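Local coordinates for guanylate kinase (Coxiella burnetii, PDB 3TR0), which catalyses the ATP-dependent phosphorylation of GMP to GDP and is probably needed for recycling GMP and, indirectly, cGMP, at residues A18-L23 / L101-W106; F72-T77 / Y83-D88; Q111-E114 / L120-F123. All coordinates share one frame; numbering follows the deposited sequence.

Contact 1. Residues A18-L23 / L101-W106. With 5GP (guanosine-5'-monophosphate), chain D; SO4 (sulfate ion), chain B.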
loop_
_atom_site.group_PDB
_atom_site.type_symbol
_atom_site.label_atom_id
_atom_site.label_comp_id
_atom_site.label_asym_id
_atom_site.label_seq_id
_atom_site.Cartn_x
_atom_site.Cartn_y
_atom_site.Cartn_z
ATOM N N ALA A 18 -16.352 5.985 -15.958
ATOM C CA ALA A 18 -15.211 5.104 -15.713
ATOM C C ALA A 18 -15.590 3.860 -14.916
ATOM O O ALA A 18 -14.780 2.947 -14.766
ATOM C CB ALA A 18 -14.087 5.860 -15.015
ATOM N N GLY A 19 -16.818 3.830 -14.401
ATOM C CA GLY A 19 -17.304 2.684 -13.650
ATOM C C GLY A 19 -16.931 2.739 -12.179
ATOM O O GLY A 19 -16.928 1.723 -11.481
ATOM N N LYS A 20 -16.624 3.940 -11.709
ATOM C CA LYS A 20 -16.179 4.144 -10.338
ATOM C C LYS A 20 -17.239 3.760 -9.305
ATOM O O LYS A 20 -16.947 3.055 -8.348
ATOM C CB LYS A 20 -15.763 5.597 -10.138
ATOM C CG LYS A 20 -15.457 5.958 -8.702
ATOM C CD LYS A 20 -15.674 7.439 -8.487
ATOM C CE LYS A 20 -17.114 7.808 -8.795
ATOM N NZ LYS A 20 -17.310 9.279 -8.882
ATOM N N THR A 21 -18.471 4.220 -9.494
ATOM C CA THR A 21 -19.512 3.921 -8.513
ATOM C C THR A 21 -19.668 2.420 -8.281
ATOM O O THR A 21 -19.764 1.969 -7.141
ATOM C CB THR A 21 -20.865 4.541 -8.900
ATOM O OG1 THR A 21 -20.748 5.968 -8.876
ATOM C CG2 THR A 21 -21.941 4.116 -7.917
ATOM N N SER A 22 -19.670 1.646 -9.361
ATOM C CA SER A 22 -19.812 0.196 -9.248
ATOM C C SER A 22 -18.627 -0.450 -8.531
ATOM O O SER A 22 -18.806 -1.360 -7.723
ATOM C CB SER A 22 -20.007 -0.435 -10.626
ATOM O OG SER A 22 -21.242 -0.023 -11.188
ATOM N N LEU A 23 -17.419 0.016 -8.836
ATOM C CA LEU A 23 -16.216 -0.497 -8.183
ATOM C C LEU A 23 -16.275 -0.274 -6.679
ATOM O O LEU A 23 -16.008 -1.182 -5.893
ATOM C CB LEU A 23 -14.964 0.182 -8.735
ATOM C CG LEU A 23 -14.501 -0.180 -10.146
ATOM C CD1 LEU A 23 -13.326 0.699 -10.540
ATOM C CD2 LEU A 23 -14.125 -1.647 -10.215
ATOM N N LEU A 101 -14.837 5.948 2.564
ATOM C CA LEU A 101 -14.593 6.143 1.144
ATOM C C LEU A 101 -15.276 7.415 0.677
ATOM O O LEU A 101 -16.466 7.614 0.924
ATOM C CB LEU A 101 -15.121 4.952 0.354
ATOM C CG LEU A 101 -14.268 3.693 0.483
ATOM C CD1 LEU A 101 -15.084 2.452 0.196
ATOM C CD2 LEU A 101 -13.077 3.789 -0.450
ATOM N N LEU A 102 -14.518 8.278 0.013
ATOM C CA LEU A 102 -15.075 9.509 -0.537
ATOM C C LEU A 102 -15.009 9.472 -2.058
ATOM O O LEU A 102 -13.928 9.544 -2.646
ATOM C CB LEU A 102 -14.316 10.729 -0.006
ATOM C CG LEU A 102 -14.285 10.927 1.517
ATOM C CD1 LEU A 102 -13.343 12.063 1.896
ATOM C CD2 LEU A 102 -15.676 11.190 2.040
ATOM N N GLU A 103 -16.167 9.342 -2.696
ATOM C CA GLU A 103 -16.232 9.383 -4.150
ATOM C C GLU A 103 -16.441 10.828 -4.552
ATOM O O GLU A 103 -17.577 11.288 -4.652
ATOM C CB GLU A 103 -17.399 8.545 -4.660
ATOM C CG GLU A 103 -17.332 7.078 -4.306
ATOM C CD GLU A 103 -18.555 6.321 -4.789
ATOM O OE1 GLU A 103 -19.659 6.575 -4.263
ATOM O OE2 GLU A 103 -18.415 5.482 -5.702
ATOM N N ILE A 104 -15.344 11.550 -4.750
ATOM C CA ILE A 104 -15.406 12.983 -4.997
ATOM C C ILE A 104 -14.490 13.365 -6.149
ATOM O O ILE A 104 -13.624 12.585 -6.534
ATOM C CB ILE A 104 -15.021 13.785 -3.741
ATOM C CG1 ILE A 104 -13.617 13.404 -3.270
ATOM C CG2 ILE A 104 -16.029 13.539 -2.618
ATOM C CD1 ILE A 104 -13.167 14.139 -2.020
ATOM N N ASP A 105 -14.683 14.560 -6.707
ATOM C CA ASP A 105 -13.899 14.978 -7.865
ATOM C C ASP A 105 -12.545 15.521 -7.437
ATOM O O ASP A 105 -12.213 15.510 -6.250
ATOM C CB ASP A 105 -14.650 16.010 -8.720
ATOM C CG ASP A 105 -14.529 17.424 -8.184
ATOM O OD1 ASP A 105 -14.490 17.595 -6.955
ATOM O OD2 ASP A 105 -14.475 18.372 -8.999
ATOM N N TRP A 106 -11.764 15.994 -8.402
ATOM C CA TRP A 106 -10.400 16.441 -8.113
ATOM C C TRP A 106 -10.366 17.676 -7.216
ATOM O O TRP A 106 -9.435 17.846 -6.426
ATOM C CB TRP A 106 -9.601 16.678 -9.403
ATOM C CG TRP A 106 -10.091 17.830 -10.242
ATOM C CD1 TRP A 106 -10.927 17.765 -11.318
ATOM C CD2 TRP A 106 -9.764 19.215 -10.073
ATOM N NE1 TRP A 106 -11.146 19.024 -11.829
ATOM C CE2 TRP A 106 -10.444 19.932 -11.080
ATOM C CE3 TRP A 106 -8.967 19.922 -9.166
ATOM C CZ2 TRP A 106 -10.347 21.315 -11.207
ATOM C CZ3 TRP A 106 -8.875 21.297 -9.293
ATOM C CH2 TRP A 106 -9.561 21.978 -10.306
HETATM P P 5GP D . -22.890 12.435 -10.934
HETATM O O1P 5GP D . -23.541 11.392 -10.059
HETATM O O2P 5GP D . -23.639 13.716 -11.191
HETATM O O3P 5GP D . -22.503 11.787 -12.243
HETATM O "O5'" 5GP D . -21.443 12.770 -10.364
HETATM C "C5'" 5GP D . -20.712 13.887 -10.839
HETATM C "C4'" 5GP D . -19.330 13.926 -10.245
HETATM O "O4'" 5GP D . -19.333 14.762 -9.071
HETATM C "C3'" 5GP D . -18.796 12.597 -9.737
HETATM O "O3'" 5GP D . -18.266 11.784 -10.770
HETATM C "C2'" 5GP D . -17.758 13.013 -8.700
HETATM O "O2'" 5GP D . -16.512 13.280 -9.326
HETATM C "C1'" 5GP D . -18.327 14.340 -8.184
HETATM N N9 5GP D . -18.906 14.220 -6.835
HETATM C C8 5GP D . -19.922 13.458 -6.407
HETATM N N7 5GP D . -20.113 13.700 -5.085
HETATM C C5 5GP D . -19.201 14.625 -4.701
HETATM C C6 5GP D . -18.896 15.264 -3.504
HETATM O O6 5GP D . -19.537 15.013 -2.454
HETATM N N1 5GP D . -17.900 16.158 -3.480
HETATM C C2 5GP D . -17.190 16.449 -4.579
HETATM N N2 5GP D . -16.185 17.354 -4.541
HETATM N N3 5GP D . -17.461 15.844 -5.750
HETATM C C4 5GP D . -18.461 14.942 -5.819
HETATM S S SO4 B . -18.866 6.311 -13.083
HETATM O O1 SO4 B . -19.415 6.048 -11.758
HETATM O O2 SO4 B . -19.513 7.480 -13.661
HETATM O O3 SO4 B . -17.423 6.561 -12.989
HETATM O O4 SO4 B . -19.121 5.168 -13.952
HETATM O O HOH W 1 -15.330 10.380 -7.495
HETATM O O HOH W 2 -20.424 3.533 -5.077
#

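Contact 2. Residues F72-T77 / Y83-D88. With 5GP (guanosine-5'-monophosphate), chain D.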
loop_
_atom_site.group_PDB
_atom_site.type_symbol
_atom_site.label_atom_id
_atom_site.label_comp_id
_atom_site.label_asym_id
_atom_site.label_seq_id
_atom_site.Cartn_x
_atom_site.Cartn_y
_atom_site.Cartn_z
ATOM N N PHE A 72 -20.284 21.207 5.352
ATOM C CA PHE A 72 -19.530 20.335 4.461
ATOM C C PHE A 72 -18.053 20.244 4.828
ATOM O O PHE A 72 -17.410 21.245 5.133
ATOM C CB PHE A 72 -19.678 20.783 3.006
ATOM C CG PHE A 72 -21.056 20.584 2.447
ATOM C CD1 PHE A 72 -21.609 19.317 2.372
ATOM C CD2 PHE A 72 -21.793 21.661 1.984
ATOM C CE1 PHE A 72 -22.872 19.130 1.854
ATOM C CE2 PHE A 72 -23.050 21.477 1.458
ATOM C CZ PHE A 72 -23.594 20.210 1.398
ATOM N N LEU A 73 -17.527 19.026 4.790
ATOM C CA LEU A 73 -16.104 18.784 4.974
ATOM C C LEU A 73 -15.401 19.249 3.716
ATOM O O LEU A 73 -14.232 19.645 3.732
ATOM C CB LEU A 73 -15.872 17.286 5.159
ATOM C CG LEU A 73 -14.514 16.807 5.661
ATOM C CD1 LEU A 73 -14.208 17.437 7.003
ATOM C CD2 LEU A 73 -14.508 15.292 5.761
ATOM N N GLU A 74 -16.158 19.212 2.626
ATOM C CA GLU A 74 -15.644 19.410 1.291
ATOM C C GLU A 74 -16.834 19.706 0.387
ATOM O O GLU A 74 -17.892 19.095 0.540
ATOM C CB GLU A 74 -14.947 18.116 0.859
ATOM C CG GLU A 74 -14.601 18.002 -0.593
ATOM C CD GLU A 74 -15.803 17.737 -1.474
ATOM O OE1 GLU A 74 -16.618 16.828 -1.169
ATOM O OE2 GLU A 74 -15.922 18.453 -2.480
ATOM N N HIS A 75 -16.679 20.649 -0.538
ATOM C CA HIS A 75 -17.727 20.903 -1.523
ATOM C C HIS A 75 -17.167 21.510 -2.807
ATOM O O HIS A 75 -16.144 22.191 -2.793
ATOM C CB HIS A 75 -18.835 21.787 -0.935
ATOM C CG HIS A 75 -18.461 23.231 -0.816
ATOM N ND1 HIS A 75 -18.885 24.184 -1.717
ATOM C CD2 HIS A 75 -17.698 23.884 0.092
ATOM C CE1 HIS A 75 -18.404 25.363 -1.365
ATOM N NE2 HIS A 75 -17.679 25.208 -0.271
ATOM N N ALA A 76 -17.843 21.251 -3.922
ATOM C CA ALA A 76 -17.370 21.724 -5.213
ATOM C C ALA A 76 -18.522 21.897 -6.182
ATOM O O ALA A 76 -19.618 21.376 -5.964
ATOM C CB ALA A 76 -16.340 20.757 -5.792
ATOM N N THR A 77 -18.260 22.635 -7.254
ATOM C CA THR A 77 -19.222 22.802 -8.327
ATOM C C THR A 77 -18.761 22.017 -9.542
ATOM O O THR A 77 -17.618 22.151 -9.977
ATOM C CB THR A 77 -19.376 24.279 -8.716
ATOM O OG1 THR A 77 -19.854 25.023 -7.590
ATOM C CG2 THR A 77 -20.352 24.420 -9.871
ATOM N N TYR A 83 -22.054 19.589 -5.244
ATOM C CA TYR A 83 -21.860 18.333 -4.534
ATOM C C TYR A 83 -21.005 18.585 -3.292
ATOM O O TYR A 83 -20.068 19.384 -3.323
ATOM C CB TYR A 83 -21.115 17.330 -5.418
ATOM C CG TYR A 83 -21.754 17.036 -6.757
ATOM C CD1 TYR A 83 -22.388 15.823 -6.989
ATOM C CD2 TYR A 83 -21.696 17.955 -7.796
ATOM C CE1 TYR A 83 -22.960 15.539 -8.212
ATOM C CE2 TYR A 83 -22.269 17.683 -9.021
ATOM C CZ TYR A 83 -22.898 16.472 -9.224
ATOM O OH TYR A 83 -23.468 16.190 -10.444
ATOM N N GLY A 84 -21.304 17.887 -2.203
ATOM C CA GLY A 84 -20.520 18.050 -0.995
ATOM C C GLY A 84 -20.551 16.858 -0.063
ATOM O O GLY A 84 -21.472 16.044 -0.108
ATOM N N THR A 85 -19.530 16.765 0.785
ATOM C CA THR A 85 -19.435 15.708 1.781
ATOM C C THR A 85 -19.816 16.256 3.149
ATOM O O THR A 85 -19.110 17.096 3.705
ATOM C CB THR A 85 -17.999 15.144 1.866
ATOM O OG1 THR A 85 -17.641 14.553 0.611
ATOM C CG2 THR A 85 -17.900 14.092 2.957
ATOM N N GLU A 86 -20.933 15.783 3.688
ATOM C CA GLU A 86 -21.372 16.215 5.011
ATOM C C GLU A 86 -20.316 15.812 6.039
ATOM O O GLU A 86 -19.911 14.648 6.117
ATOM C CB GLU A 86 -22.745 15.626 5.341
ATOM C CG GLU A 86 -23.474 16.316 6.493
ATOM C CD GLU A 86 -23.086 15.752 7.839
ATOM O OE1 GLU A 86 -22.977 14.514 7.951
ATOM O OE2 GLU A 86 -22.885 16.541 8.786
ATOM N N LYS A 87 -19.860 16.790 6.814
ATOM C CA LYS A 87 -18.701 16.610 7.683
ATOM C C LYS A 87 -18.943 15.682 8.871
ATOM O O LYS A 87 -18.104 14.843 9.195
ATOM C CB LYS A 87 -18.212 17.965 8.199
ATOM C CG LYS A 87 -16.987 17.865 9.094
ATOM C CD LYS A 87 -16.746 19.153 9.854
ATOM C CE LYS A 87 -17.919 19.476 10.765
ATOM N NZ LYS A 87 -17.699 20.730 11.538
ATOM N N ASP A 88 -20.082 15.843 9.535
ATOM C CA ASP A 88 -20.305 15.141 10.792
ATOM C C ASP A 88 -20.382 13.627 10.625
ATOM O O ASP A 88 -19.852 12.876 11.448
ATOM C CB ASP A 88 -21.548 15.671 11.507
ATOM C CG ASP A 88 -21.541 15.351 12.983
ATOM O OD1 ASP A 88 -20.649 15.859 13.695
ATOM O OD2 ASP A 88 -22.416 14.587 13.432
HETATM P P 5GP D . -22.890 12.435 -10.934
HETATM O O1P 5GP D . -23.541 11.392 -10.059
HETATM O O2P 5GP D . -23.639 13.716 -11.191
HETATM O O3P 5GP D . -22.503 11.787 -12.243
HETATM O "O5'" 5GP D . -21.443 12.770 -10.364
HETATM C "C5'" 5GP D . -20.712 13.887 -10.839
HETATM C "C4'" 5GP D . -19.330 13.926 -10.245
HETATM O "O4'" 5GP D . -19.333 14.762 -9.071
HETATM C "C3'" 5GP D . -18.796 12.597 -9.737
HETATM O "O3'" 5GP D . -18.266 11.784 -10.770
HETATM C "C2'" 5GP D . -17.758 13.013 -8.700
HETATM O "O2'" 5GP D . -16.512 13.280 -9.326
HETATM C "C1'" 5GP D . -18.327 14.340 -8.184
HETATM N N9 5GP D . -18.906 14.220 -6.835
HETATM C C8 5GP D . -19.922 13.458 -6.407
HETATM N N7 5GP D . -20.113 13.700 -5.085
HETATM C C5 5GP D . -19.201 14.625 -4.701
HETATM C C6 5GP D . -18.896 15.264 -3.504
HETATM O O6 5GP D . -19.537 15.013 -2.454
HETATM N N1 5GP D . -17.900 16.158 -3.480
HETATM C C2 5GP D . -17.190 16.449 -4.579
HETATM N N2 5GP D . -16.185 17.354 -4.541
HETATM N N3 5GP D . -17.461 15.844 -5.750
HETATM C C4 5GP D . -18.461 14.942 -5.819
#

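Contact 3. Residues Q111-E114 / L120-F123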
loop_
_atom_site.group_PDB
_atom_site.type_symbol
_atom_site.label_atom_id
_atom_site.label_comp_id
_atom_site.label_asym_id
_atom_site.label_seq_id
_atom_site.Cartn_x
_atom_site.Cartn_y
_atom_site.Cartn_z
ATOM N N GLN A 111 -9.219 19.578 -1.361
ATOM C CA GLN A 111 -9.701 20.066 -0.071
ATOM C C GLN A 111 -9.435 19.061 1.040
ATOM O O GLN A 111 -8.955 19.420 2.117
ATOM C CB GLN A 111 -11.197 20.374 -0.135
ATOM C CG GLN A 111 -11.551 21.546 -1.029
ATOM C CD GLN A 111 -13.044 21.697 -1.208
ATOM O OE1 GLN A 111 -13.788 21.814 -0.234
ATOM N NE2 GLN A 111 -13.493 21.679 -2.456
ATOM N N ILE A 112 -9.751 17.799 0.774
ATOM C CA ILE A 112 -9.564 16.744 1.762
ATOM C C ILE A 112 -8.086 16.555 2.119
ATOM O O ILE A 112 -7.742 16.391 3.289
ATOM C CB ILE A 112 -10.164 15.413 1.279
ATOM C CG1 ILE A 112 -11.672 15.557 1.070
ATOM C CG2 ILE A 112 -9.881 14.308 2.285
ATOM C CD1 ILE A 112 -12.434 15.890 2.339
ATOM N N ARG A 113 -7.215 16.583 1.113
ATOM C CA ARG A 113 -5.778 16.437 1.357
ATOM C C ARG A 113 -5.256 17.506 2.312
ATOM O O ARG A 113 -4.417 17.228 3.169
ATOM C CB ARG A 113 -4.978 16.466 0.054
ATOM C CG ARG A 113 -5.142 15.228 -0.802
ATOM C CD ARG A 113 -4.158 15.205 -1.965
ATOM N NE ARG A 113 -4.610 14.285 -3.003
ATOM C CZ ARG A 113 -5.231 14.665 -4.112
ATOM N NH1 ARG A 113 -5.447 15.956 -4.341
ATOM N NH2 ARG A 113 -5.625 13.761 -4.998
ATOM N N GLU A 114 -5.751 18.728 2.155
ATOM C CA GLU A 114 -5.385 19.823 3.046
ATOM C C GLU A 114 -5.902 19.563 4.455
ATOM O O GLU A 114 -5.180 19.717 5.439
ATOM C CB GLU A 114 -5.961 21.143 2.529
ATOM C CG GLU A 114 -5.310 21.664 1.260
ATOM C CD GLU A 114 -4.220 22.680 1.542
ATOM O OE1 GLU A 114 -4.313 23.379 2.574
ATOM O OE2 GLU A 114 -3.271 22.779 0.736
ATOM N N LEU A 120 -5.478 8.963 1.676
ATOM C CA LEU A 120 -4.916 8.382 0.461
ATOM C C LEU A 120 -5.896 8.598 -0.682
ATOM O O LEU A 120 -7.108 8.516 -0.490
ATOM C CB LEU A 120 -4.644 6.887 0.643
ATOM C CG LEU A 120 -3.515 6.486 1.601
ATOM C CD1 LEU A 120 -3.278 4.984 1.532
ATOM C CD2 LEU A 120 -2.238 7.243 1.277
ATOM N N SER A 121 -5.377 8.885 -1.870
ATOM C CA SER A 121 -6.244 9.128 -3.013
ATOM C C SER A 121 -5.932 8.168 -4.162
ATOM O O SER A 121 -4.768 7.862 -4.434
ATOM C CB SER A 121 -6.166 10.597 -3.457
ATOM O OG SER A 121 -4.851 10.957 -3.833
ATOM N N ILE A 122 -6.990 7.681 -4.807
ATOM C CA ILE A 122 -6.886 6.711 -5.891
ATOM C C ILE A 122 -7.636 7.241 -7.108
ATOM O O ILE A 122 -8.798 7.640 -6.997
ATOM C CB ILE A 122 -7.545 5.373 -5.495
ATOM C CG1 ILE A 122 -6.967 4.856 -4.177
ATOM C CG2 ILE A 122 -7.411 4.351 -6.621
ATOM C CD1 ILE A 122 -7.767 3.720 -3.559
ATOM N N PHE A 123 -6.980 7.249 -8.263
ATOM C CA PHE A 123 -7.629 7.684 -9.493
ATOM C C PHE A 123 -7.940 6.482 -10.378
ATOM O O PHE A 123 -7.057 5.687 -10.690
ATOM C CB PHE A 123 -6.757 8.692 -10.250
ATOM C CG PHE A 123 -7.529 9.541 -11.225
ATOM C CD1 PHE A 123 -7.960 10.809 -10.866
ATOM C CD2 PHE A 123 -7.841 9.065 -12.485
ATOM C CE1 PHE A 123 -8.675 11.596 -11.754
ATOM C CE2 PHE A 123 -8.560 9.844 -13.376
ATOM C CZ PHE A 123 -8.980 11.108 -13.006
HETATM O O HOH W 3 -3.647 12.094 -1.584
#

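Contact 1. Residues A18-L23 / L101-W106
The P-loop and the helix it leads into, residues 20-30, meet strand 99-103 here, and the two come together through Lys20, Thr21 and Glu103. The carboxylate of Glu103 reaches the first turn of the helix, OE2 lying 3.4 Å from Thr21 CA. Its side chain crosses that of Thr21 at about a right angle. Glu103 CG stands anti to its own carbonyl carbon (chi1 -61°) and the chain runs extended beyond it, which carries the carboxylate across to the helix. Water links the two segments twice. Water 2 donates to Thr21 O at 2.7 Å and to Glu103 OE2. Lys20 NZ stays 5.1 Å from Glu103 OE2, too far for a salt bridge, though the opposite charges may still attract.

The geometry fits the Walker A motif of P-loop kinases, a loop between strand and helix whose backbone amides surround an anion. A sulfate, probably from the crystallisation liquor, occupies this nest: Thr21 N points almost straight at its O1 (3.1 Å, 169°), Lys20 N binds O3, and Gly19 N binds O4 at 2.7 Å. Gly17 N and Arg139 add further bonds, consistent with a site for an ATP phosphate. Gly19 is at the N-cap position before helix 20-30.

Toward the other substrate, Lys20 NZ donates to water 1 at 2.7 Å and makes a weak bond to O3' of the bound GMP; water 1 in turn bonds Ile104 O weakly. Next along the chain, Ile104 sets CG2 against the guanine, 3.3 Å from N1, while Asp105 OD1 accepts from the nucleotide N2 at 3.0 Å with a nearly straight N-H...O angle of 168°. The same OD1 also takes the amide of Gly108, a helix cap that fixes the carboxylate beside the base.

Contact 2. Residues F72-T77 / Y83-D88
Glu74 OE1 accepts from N1 of the guanine of GMP at 2.7 Å and lies 3.1 Å from Thr85 OG1, whose proton has another acceptor within reach. The other carboxylate oxygen, OE2, approaches N2 of the base so closely that the exact length of this bond is doubtful. A bend at chi2 (-74°) turns the Glu74 carboxylate toward the base and the Thr85 hydroxyl.

The two strands form an antiparallel hairpin; the axes of 75-77 and 83-86 run 174° to each other. Ala76 and Tyr83 exchange two backbone bonds as a hydrogen-bonded pair, and Leu73 N donates to Thr85 O at 2.7 Å. Between them His75 faces Gly84 with their CA atoms 4.0 Å apart. Gly84 CA sits over one face of the Phe72 ring, a CH-pi contact 4.2 Å from its centroid. At the far end, Leu73 CD1 meets Lys87 CG at 3.5 Å, the two side chains crossing at about a right angle.

Tyr83 reaches along the nucleotide, its ring face under O4' of the ribose and its OH donating to phosphate O2P at 2.6 Å. This chemistry is consistent with Glu74 recognising guanine, with Asp105 also on N2, and with Tyr83 as one of several groups, Ser39, Tyr55 and Arg43 among them, that hold the nucleotide.

Contact 3. Residues Q111-E114 / L120-F123
Arg113 reaches from its helix to Ser121 with the edge of its guanidinium, and a single direct hydrogen bond joins the two segments. The donor NH2 lies 3.1 Å from Ser121 OG, with an N-H...O angle of 161°. The hydroxyl oxygen sits only 1° out of the guanidinium plane, so the bond uses an N-H at the edge of the group and not its face. Water 3 lies at the same edge, 2.8 Å from Arg113 NE, whose proton it accepts, and also hydrogen-bonds Ser121 OG. Arg113 NH2 and water 3 therefore both hold the Ser121 hydroxyl, one directly and the other as a bridge to NE.

The elements joined are helix 106-115 and strand 120-125, which follow one another in the chain. Strand 120-125 runs beside strand 9-13 in the parallel sheet of the P-loop NTPase core, and the helix packs against that sheet. The backbones stand well apart, Arg113 CA being 8.2 Å from Leu120 CA, the nearest such pair. Arg113 bridges the gap with a chain extended from CG to NE. Ser121 CB points toward the helix, and chi1 60° places OG between the backbone N and the carbonyl carbon.

Around this pair, Phe164 makes a cation-pi contact with Arg113 and packs against Ser121, while Phe123 meets the same Phe164 edge-to-face. Asp165 OD2 accepts from Ser121 N. On the helix, Ile112 turns to Leu9 and Ile11 of the central strand.

Overall arrangement
Contact 2 is the most buried, a hairpin zipped by backbone bonds that presents some of the groups that meet the guanine; contacts 1 and 3 are partly buried and depend on side chains and waters. Contacts 1 and 3 reach the same parallel sheet, whereas contact 2 belongs to the mixed sheet, and contacts 1 and 2 touch the GMP. Ile104 lies at the junction, its CG2 packing on Glu74 and Thr85 and its CD1 on Ile112. Helix 106-115 ties contact 3 to contact 2, Gln111 NE2 lying 2.7 Å from His75 O. Contact 1 gathers an anion and charged groups; contact 3 holds a single arginine-serine bond, the Arg113 side chain about 11 Å from the nucleotide.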